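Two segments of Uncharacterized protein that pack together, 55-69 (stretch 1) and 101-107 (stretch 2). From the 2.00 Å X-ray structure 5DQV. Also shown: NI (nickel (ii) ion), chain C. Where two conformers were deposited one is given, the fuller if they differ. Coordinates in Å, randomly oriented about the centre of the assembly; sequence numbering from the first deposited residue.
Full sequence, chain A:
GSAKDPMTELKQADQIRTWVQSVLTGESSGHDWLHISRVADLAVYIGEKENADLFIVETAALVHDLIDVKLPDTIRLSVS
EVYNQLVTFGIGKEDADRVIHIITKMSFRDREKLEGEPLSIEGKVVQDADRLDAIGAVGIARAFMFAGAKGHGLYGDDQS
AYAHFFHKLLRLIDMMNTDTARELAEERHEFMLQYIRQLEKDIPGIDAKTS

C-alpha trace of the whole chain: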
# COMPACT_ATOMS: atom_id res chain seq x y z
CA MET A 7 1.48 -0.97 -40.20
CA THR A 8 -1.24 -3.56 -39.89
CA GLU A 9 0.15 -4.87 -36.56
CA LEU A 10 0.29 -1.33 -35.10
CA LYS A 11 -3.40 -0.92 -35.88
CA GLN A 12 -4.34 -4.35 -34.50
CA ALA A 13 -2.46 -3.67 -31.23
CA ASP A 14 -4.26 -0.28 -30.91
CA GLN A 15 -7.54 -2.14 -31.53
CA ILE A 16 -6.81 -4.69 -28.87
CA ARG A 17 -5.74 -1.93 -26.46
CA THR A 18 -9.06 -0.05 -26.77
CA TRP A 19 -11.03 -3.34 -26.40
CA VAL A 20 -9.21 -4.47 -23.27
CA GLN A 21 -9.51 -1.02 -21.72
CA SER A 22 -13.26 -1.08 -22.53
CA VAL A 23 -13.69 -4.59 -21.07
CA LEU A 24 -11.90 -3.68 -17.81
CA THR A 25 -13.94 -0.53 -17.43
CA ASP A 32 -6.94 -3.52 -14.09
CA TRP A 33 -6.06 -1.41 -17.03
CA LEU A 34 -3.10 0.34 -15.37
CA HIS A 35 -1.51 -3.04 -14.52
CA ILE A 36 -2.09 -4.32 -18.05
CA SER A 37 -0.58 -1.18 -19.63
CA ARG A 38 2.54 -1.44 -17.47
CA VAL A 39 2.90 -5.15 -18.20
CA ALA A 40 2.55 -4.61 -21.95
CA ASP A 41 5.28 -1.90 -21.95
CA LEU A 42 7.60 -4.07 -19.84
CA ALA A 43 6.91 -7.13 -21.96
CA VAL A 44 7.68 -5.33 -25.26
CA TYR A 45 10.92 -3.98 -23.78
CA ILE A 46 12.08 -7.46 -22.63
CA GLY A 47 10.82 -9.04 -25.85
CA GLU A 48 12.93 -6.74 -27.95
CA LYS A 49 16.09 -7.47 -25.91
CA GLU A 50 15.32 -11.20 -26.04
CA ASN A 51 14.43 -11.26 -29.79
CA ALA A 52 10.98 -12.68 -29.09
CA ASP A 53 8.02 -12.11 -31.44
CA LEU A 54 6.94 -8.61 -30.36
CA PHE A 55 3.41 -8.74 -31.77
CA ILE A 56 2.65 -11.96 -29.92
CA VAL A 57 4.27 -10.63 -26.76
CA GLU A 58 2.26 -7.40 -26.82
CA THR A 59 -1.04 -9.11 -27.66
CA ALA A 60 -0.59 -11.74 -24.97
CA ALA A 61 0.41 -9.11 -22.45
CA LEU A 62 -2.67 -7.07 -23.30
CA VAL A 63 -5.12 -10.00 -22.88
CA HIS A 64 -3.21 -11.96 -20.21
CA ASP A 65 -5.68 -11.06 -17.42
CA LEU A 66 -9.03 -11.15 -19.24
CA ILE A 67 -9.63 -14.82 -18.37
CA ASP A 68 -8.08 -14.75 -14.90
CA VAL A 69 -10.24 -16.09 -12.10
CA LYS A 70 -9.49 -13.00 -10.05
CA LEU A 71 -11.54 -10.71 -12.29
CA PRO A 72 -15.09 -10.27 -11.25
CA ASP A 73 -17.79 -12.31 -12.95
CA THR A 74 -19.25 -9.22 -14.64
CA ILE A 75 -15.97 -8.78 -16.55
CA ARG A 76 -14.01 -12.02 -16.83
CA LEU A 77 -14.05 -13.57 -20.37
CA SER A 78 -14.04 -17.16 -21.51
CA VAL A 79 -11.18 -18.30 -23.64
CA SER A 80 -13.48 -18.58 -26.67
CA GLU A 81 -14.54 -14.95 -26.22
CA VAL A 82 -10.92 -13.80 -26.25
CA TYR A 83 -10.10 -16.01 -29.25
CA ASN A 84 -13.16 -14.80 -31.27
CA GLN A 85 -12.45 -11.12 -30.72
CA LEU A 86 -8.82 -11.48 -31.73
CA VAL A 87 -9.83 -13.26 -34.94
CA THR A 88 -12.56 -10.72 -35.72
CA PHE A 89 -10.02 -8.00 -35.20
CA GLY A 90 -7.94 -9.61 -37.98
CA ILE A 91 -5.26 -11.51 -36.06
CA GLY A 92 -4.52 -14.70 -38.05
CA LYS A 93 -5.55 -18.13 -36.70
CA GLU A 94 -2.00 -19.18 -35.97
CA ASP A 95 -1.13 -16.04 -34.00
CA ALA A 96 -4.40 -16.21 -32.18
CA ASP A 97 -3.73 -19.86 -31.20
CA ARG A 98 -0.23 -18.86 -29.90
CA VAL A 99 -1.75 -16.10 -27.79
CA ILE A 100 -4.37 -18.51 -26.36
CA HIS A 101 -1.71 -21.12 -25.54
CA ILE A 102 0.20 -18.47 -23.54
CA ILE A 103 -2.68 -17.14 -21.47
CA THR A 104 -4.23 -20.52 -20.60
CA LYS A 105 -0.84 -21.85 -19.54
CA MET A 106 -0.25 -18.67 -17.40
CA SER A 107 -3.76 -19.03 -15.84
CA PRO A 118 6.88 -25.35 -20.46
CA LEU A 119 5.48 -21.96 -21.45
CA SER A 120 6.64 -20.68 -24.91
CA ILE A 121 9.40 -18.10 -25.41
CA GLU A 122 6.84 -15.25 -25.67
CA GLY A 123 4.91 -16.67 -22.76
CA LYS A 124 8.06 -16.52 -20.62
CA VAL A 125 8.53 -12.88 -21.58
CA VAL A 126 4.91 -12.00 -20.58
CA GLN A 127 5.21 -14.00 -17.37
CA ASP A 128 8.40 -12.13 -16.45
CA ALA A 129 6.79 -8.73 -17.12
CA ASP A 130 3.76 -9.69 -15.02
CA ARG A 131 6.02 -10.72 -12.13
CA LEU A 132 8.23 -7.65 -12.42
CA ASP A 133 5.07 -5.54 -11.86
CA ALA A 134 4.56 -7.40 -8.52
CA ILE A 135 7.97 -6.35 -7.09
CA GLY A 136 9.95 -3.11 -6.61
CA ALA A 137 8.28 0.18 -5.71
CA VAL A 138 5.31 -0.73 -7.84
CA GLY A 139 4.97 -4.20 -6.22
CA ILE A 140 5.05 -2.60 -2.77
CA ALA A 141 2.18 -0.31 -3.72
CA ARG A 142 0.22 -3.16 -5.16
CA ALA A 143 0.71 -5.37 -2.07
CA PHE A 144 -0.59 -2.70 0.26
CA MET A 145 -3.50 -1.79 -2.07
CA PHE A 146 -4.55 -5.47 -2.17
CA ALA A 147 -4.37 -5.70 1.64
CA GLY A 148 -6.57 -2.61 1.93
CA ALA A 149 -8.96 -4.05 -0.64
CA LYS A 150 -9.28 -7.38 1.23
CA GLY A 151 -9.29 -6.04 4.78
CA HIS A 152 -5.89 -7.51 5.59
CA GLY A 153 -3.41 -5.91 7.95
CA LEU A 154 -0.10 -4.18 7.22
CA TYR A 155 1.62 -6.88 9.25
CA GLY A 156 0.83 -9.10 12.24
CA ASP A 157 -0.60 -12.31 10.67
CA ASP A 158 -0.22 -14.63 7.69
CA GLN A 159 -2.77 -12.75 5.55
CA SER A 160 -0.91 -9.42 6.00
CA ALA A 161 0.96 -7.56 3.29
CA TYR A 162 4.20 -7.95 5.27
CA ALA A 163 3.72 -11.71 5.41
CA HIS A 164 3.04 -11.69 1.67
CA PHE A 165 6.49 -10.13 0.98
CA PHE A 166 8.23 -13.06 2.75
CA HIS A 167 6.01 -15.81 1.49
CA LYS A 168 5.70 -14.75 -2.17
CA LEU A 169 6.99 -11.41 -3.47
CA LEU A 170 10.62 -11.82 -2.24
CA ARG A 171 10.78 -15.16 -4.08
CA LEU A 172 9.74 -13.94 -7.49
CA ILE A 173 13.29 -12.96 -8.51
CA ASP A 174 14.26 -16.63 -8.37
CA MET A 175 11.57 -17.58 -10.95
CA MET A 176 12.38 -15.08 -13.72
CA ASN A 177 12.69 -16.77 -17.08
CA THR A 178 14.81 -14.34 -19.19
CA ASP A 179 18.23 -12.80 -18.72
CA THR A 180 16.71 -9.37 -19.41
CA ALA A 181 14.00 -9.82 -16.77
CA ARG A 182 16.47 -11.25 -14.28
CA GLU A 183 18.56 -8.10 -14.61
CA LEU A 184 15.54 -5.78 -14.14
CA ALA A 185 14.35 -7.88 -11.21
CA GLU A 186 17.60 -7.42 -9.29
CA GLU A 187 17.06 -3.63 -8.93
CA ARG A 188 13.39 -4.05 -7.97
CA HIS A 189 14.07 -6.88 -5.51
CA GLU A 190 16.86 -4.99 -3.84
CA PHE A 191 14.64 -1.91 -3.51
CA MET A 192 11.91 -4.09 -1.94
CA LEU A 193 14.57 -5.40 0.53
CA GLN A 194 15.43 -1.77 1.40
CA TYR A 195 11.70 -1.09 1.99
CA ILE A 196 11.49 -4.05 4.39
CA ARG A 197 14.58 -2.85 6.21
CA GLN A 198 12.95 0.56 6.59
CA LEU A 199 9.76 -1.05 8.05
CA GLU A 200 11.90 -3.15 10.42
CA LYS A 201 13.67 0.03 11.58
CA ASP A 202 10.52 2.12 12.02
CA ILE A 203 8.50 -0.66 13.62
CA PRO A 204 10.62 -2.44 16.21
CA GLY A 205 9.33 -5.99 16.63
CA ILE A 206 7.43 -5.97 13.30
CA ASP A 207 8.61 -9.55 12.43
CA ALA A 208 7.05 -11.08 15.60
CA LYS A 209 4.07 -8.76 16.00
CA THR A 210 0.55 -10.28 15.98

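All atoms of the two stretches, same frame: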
# COMPACT_ATOMS: atom_id res chain seq x y z
N PHE A 55 4.85 -8.84 -31.61
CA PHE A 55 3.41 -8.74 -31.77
C PHE A 55 2.72 -9.73 -30.85
O PHE A 55 1.72 -9.40 -30.19
CB PHE A 55 2.99 -8.94 -33.23
CG PHE A 55 1.50 -8.80 -33.44
CD1 PHE A 55 0.88 -7.59 -33.22
CD2 PHE A 55 0.74 -9.89 -33.82
CE1 PHE A 55 -0.46 -7.44 -33.39
CE2 PHE A 55 -0.59 -9.77 -34.00
CZ PHE A 55 -1.21 -8.52 -33.79
N ILE A 56 3.27 -10.95 -30.76
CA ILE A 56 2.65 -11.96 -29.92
C ILE A 56 2.83 -11.54 -28.47
O ILE A 56 1.91 -11.67 -27.65
CB ILE A 56 3.21 -13.40 -30.17
CG1 ILE A 56 2.91 -13.91 -31.59
CG2 ILE A 56 2.70 -14.35 -29.14
CD1 ILE A 56 1.38 -13.88 -31.96
N VAL A 57 4.00 -11.03 -28.13
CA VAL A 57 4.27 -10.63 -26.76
C VAL A 57 3.29 -9.53 -26.33
O VAL A 57 2.67 -9.62 -25.25
CB VAL A 57 5.69 -10.13 -26.58
CG1 VAL A 57 5.80 -9.32 -25.27
CG2 VAL A 57 6.69 -11.31 -26.59
N GLU A 58 3.13 -8.52 -27.19
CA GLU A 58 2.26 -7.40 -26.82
C GLU A 58 0.79 -7.82 -26.70
O GLU A 58 0.11 -7.40 -25.77
CB GLU A 58 2.39 -6.27 -27.79
CG GLU A 58 1.73 -5.02 -27.33
CD GLU A 58 1.92 -3.89 -28.28
OE1 GLU A 58 2.57 -4.05 -29.36
OE2 GLU A 58 1.35 -2.84 -27.97
N THR A 59 0.31 -8.59 -27.66
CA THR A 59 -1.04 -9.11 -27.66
C THR A 59 -1.34 -9.98 -26.46
O THR A 59 -2.33 -9.73 -25.75
CB THR A 59 -1.39 -9.84 -28.97
OG1 THR A 59 -1.20 -8.94 -30.05
CG2 THR A 59 -2.84 -10.30 -28.93
N ALA A 60 -0.45 -10.94 -26.17
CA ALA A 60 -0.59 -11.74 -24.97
C ALA A 60 -0.56 -10.95 -23.69
O ALA A 60 -1.37 -11.15 -22.77
CB ALA A 60 0.48 -12.88 -24.95
N ALA A 61 0.33 -9.97 -23.64
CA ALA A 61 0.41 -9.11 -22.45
C ALA A 61 -0.91 -8.39 -22.28
O ALA A 61 -1.45 -8.31 -21.19
CB ALA A 61 1.57 -8.11 -22.58
N LEU A 62 -1.43 -7.87 -23.39
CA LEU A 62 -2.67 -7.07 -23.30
C LEU A 62 -3.84 -7.91 -22.82
O LEU A 62 -4.65 -7.43 -22.04
CB LEU A 62 -2.97 -6.42 -24.62
CG LEU A 62 -2.05 -5.24 -24.99
CD1 LEU A 62 -2.27 -4.86 -26.47
CD2 LEU A 62 -2.30 -4.02 -24.01
N VAL A 63 -3.94 -9.17 -23.25
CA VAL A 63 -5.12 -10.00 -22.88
C VAL A 63 -4.86 -10.98 -21.75
O VAL A 63 -5.78 -11.72 -21.38
CB VAL A 63 -5.72 -10.74 -24.12
CG1 VAL A 63 -6.07 -9.69 -25.24
CG2 VAL A 63 -4.72 -11.84 -24.65
N HIS A 64 -3.67 -10.91 -21.14
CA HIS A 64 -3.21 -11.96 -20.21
C HIS A 64 -4.14 -12.12 -19.01
O HIS A 64 -4.27 -13.24 -18.49
CB HIS A 64 -1.71 -11.72 -19.79
CG HIS A 64 -1.51 -10.87 -18.57
ND1 HIS A 64 -1.39 -9.50 -18.62
CD2 HIS A 64 -1.35 -11.21 -17.26
CE1 HIS A 64 -1.23 -9.02 -17.40
NE2 HIS A 64 -1.21 -10.03 -16.55
N ASP A 65 -4.84 -11.06 -18.63
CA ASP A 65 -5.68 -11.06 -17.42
C ASP A 65 -7.17 -11.31 -17.68
O ASP A 65 -7.95 -11.40 -16.70
CB ASP A 65 -5.71 -9.63 -16.80
CG ASP A 65 -4.74 -9.43 -15.68
OD1 ASP A 65 -3.81 -10.27 -15.44
OD2 ASP A 65 -4.91 -8.35 -15.05
N LEU A 66 -7.61 -11.30 -18.95
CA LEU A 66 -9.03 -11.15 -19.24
C LEU A 66 -9.77 -12.42 -18.79
O LEU A 66 -10.95 -12.35 -18.52
CB LEU A 66 -9.29 -10.90 -20.72
CG LEU A 66 -8.86 -9.56 -21.34
CD1 LEU A 66 -9.23 -9.59 -22.77
CD2 LEU A 66 -9.52 -8.37 -20.61
N ILE A 67 -9.06 -13.54 -18.76
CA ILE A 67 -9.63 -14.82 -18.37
C ILE A 67 -9.33 -15.24 -16.93
O ILE A 67 -9.71 -16.32 -16.51
CB ILE A 67 -9.19 -15.94 -19.33
CG1 ILE A 67 -7.69 -16.28 -19.21
CG2 ILE A 67 -9.50 -15.53 -20.76
CD1 ILE A 67 -7.30 -17.64 -19.92
N ASP A 68 -8.66 -14.36 -16.18
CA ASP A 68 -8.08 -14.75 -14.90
C ASP A 68 -9.23 -14.80 -13.88
O ASP A 68 -10.15 -13.96 -13.87
CB ASP A 68 -6.96 -13.76 -14.53
CG ASP A 68 -6.18 -14.13 -13.23
OD1 ASP A 68 -6.74 -14.01 -12.15
OD2 ASP A 68 -5.00 -14.48 -13.31
N VAL A 69 -9.19 -15.82 -13.05
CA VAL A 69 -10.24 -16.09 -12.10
C VAL A 69 -10.46 -14.93 -11.15
O VAL A 69 -11.55 -14.81 -10.58
CB VAL A 69 -9.92 -17.34 -11.30
CG1 VAL A 69 -9.85 -18.52 -12.27
CG2 VAL A 69 -8.60 -17.15 -10.49
N HIS A 101 -2.56 -20.16 -26.21
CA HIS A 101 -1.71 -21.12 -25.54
C HIS A 101 -0.92 -20.46 -24.40
O HIS A 101 -0.71 -21.06 -23.36
CB HIS A 101 -0.77 -21.83 -26.53
CG HIS A 101 -1.43 -22.89 -27.37
ND1 HIS A 101 -2.10 -23.97 -26.83
CD2 HIS A 101 -1.45 -23.07 -28.71
CE1 HIS A 101 -2.54 -24.75 -27.81
NE2 HIS A 101 -2.17 -24.22 -28.96
N ILE A 102 -0.50 -19.20 -24.59
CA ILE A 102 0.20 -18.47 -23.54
C ILE A 102 -0.74 -18.24 -22.36
O ILE A 102 -0.42 -18.63 -21.23
CB ILE A 102 0.75 -17.10 -24.03
CG1 ILE A 102 1.88 -17.30 -25.04
CG2 ILE A 102 1.29 -16.26 -22.81
CD1 ILE A 102 2.32 -15.99 -25.80
N ILE A 103 -1.88 -17.62 -22.61
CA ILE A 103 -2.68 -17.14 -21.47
C ILE A 103 -3.37 -18.24 -20.68
O ILE A 103 -3.64 -18.05 -19.50
CB ILE A 103 -3.66 -16.02 -21.89
CG1 ILE A 103 -4.75 -16.55 -22.81
CG2 ILE A 103 -2.85 -14.93 -22.59
CD1 ILE A 103 -5.75 -15.49 -23.31
N THR A 104 -3.58 -19.40 -21.28
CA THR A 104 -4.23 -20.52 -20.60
C THR A 104 -3.22 -21.30 -19.80
O THR A 104 -3.56 -21.86 -18.75
CB THR A 104 -4.94 -21.45 -21.58
OG1 THR A 104 -4.03 -21.88 -22.60
CG2 THR A 104 -6.17 -20.73 -22.24
N LYS A 105 -1.99 -21.34 -20.30
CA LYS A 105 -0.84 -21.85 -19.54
C LYS A 105 -0.58 -20.95 -18.31
O LYS A 105 -0.45 -21.45 -17.23
CB LYS A 105 0.40 -21.97 -20.43
CG LYS A 105 0.37 -23.20 -21.37
CD LYS A 105 1.73 -23.94 -21.47
N MET A 106 -0.51 -19.63 -18.51
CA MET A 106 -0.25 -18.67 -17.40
C MET A 106 -1.33 -18.80 -16.31
O MET A 106 -1.02 -18.87 -15.15
CB MET A 106 -0.21 -17.21 -17.89
CG MET A 106 1.06 -16.75 -18.64
SD MET A 106 0.97 -14.94 -19.04
CE MET A 106 1.13 -14.36 -17.32
N SER A 107 -2.60 -18.77 -16.73
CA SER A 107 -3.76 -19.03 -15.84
C SER A 107 -4.02 -20.51 -15.75
O SER A 107 -3.45 -21.20 -14.91
CB SER A 107 -5.05 -18.34 -16.38
OG SER A 107 -5.12 -16.97 -16.01
NI NI C . -1.19 -9.64 -14.59
O HOH W 1 -3.96 -15.75 -18.02

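Two helices that share a general direction can be held together almost wholly by apolar side chains, and this pair illustrates how. Helix 55-63 and helix 101-106, both begun earlier in the chain, run with their N-to-C directions 44° apart and approach to 9.8 Å between axes. From V63 the chain continues through two overlapping type I turns, V63 to L66 and D65 to D68, and it stays alongside stretch 2: the CA atoms of H64 and I103 lie 5.4 Å apart, and those of D68 and S107 6.2 Å.

A60 points toward stretch 2, and its CB lies 3.7 Å from CD1 of I102. CD1 of I102 also lies 3.7 Å from CG2 of I56, so one isoleucine tip bridges successive turns of the facing helix. I103 has the largest contact area of any residue here: its CD1 reaches CG2 of V63 at 4.0 Å, its CG2 sits 3.8 Å from CA of H64, and its CG1 lies 4.0 Å from CD1 of I67. CD1 of I67 also touches CG2 of T104, at 4.0 Å.

No direct hydrogen bond crosses the interface. Instead a water lies within hydrogen-bonding distance of O of H64 (2.6 Å), O of I103 (2.8 Å) and OG of S107 (2.6 Å), linking the two backbones.

H64 joins this packing to metal chemistry. Its ND1 donates to O of A61 at 2.8 Å, fixing the ring, which leaves NE2 free to bind the nickel ion NI at 2.0 Å; two further ligand atoms come from elsewhere in the structure. M106 lies obliquely to the ring, its CE 4.0 Å from CD2 of H64, adding an apolar contact beside a metal ligand.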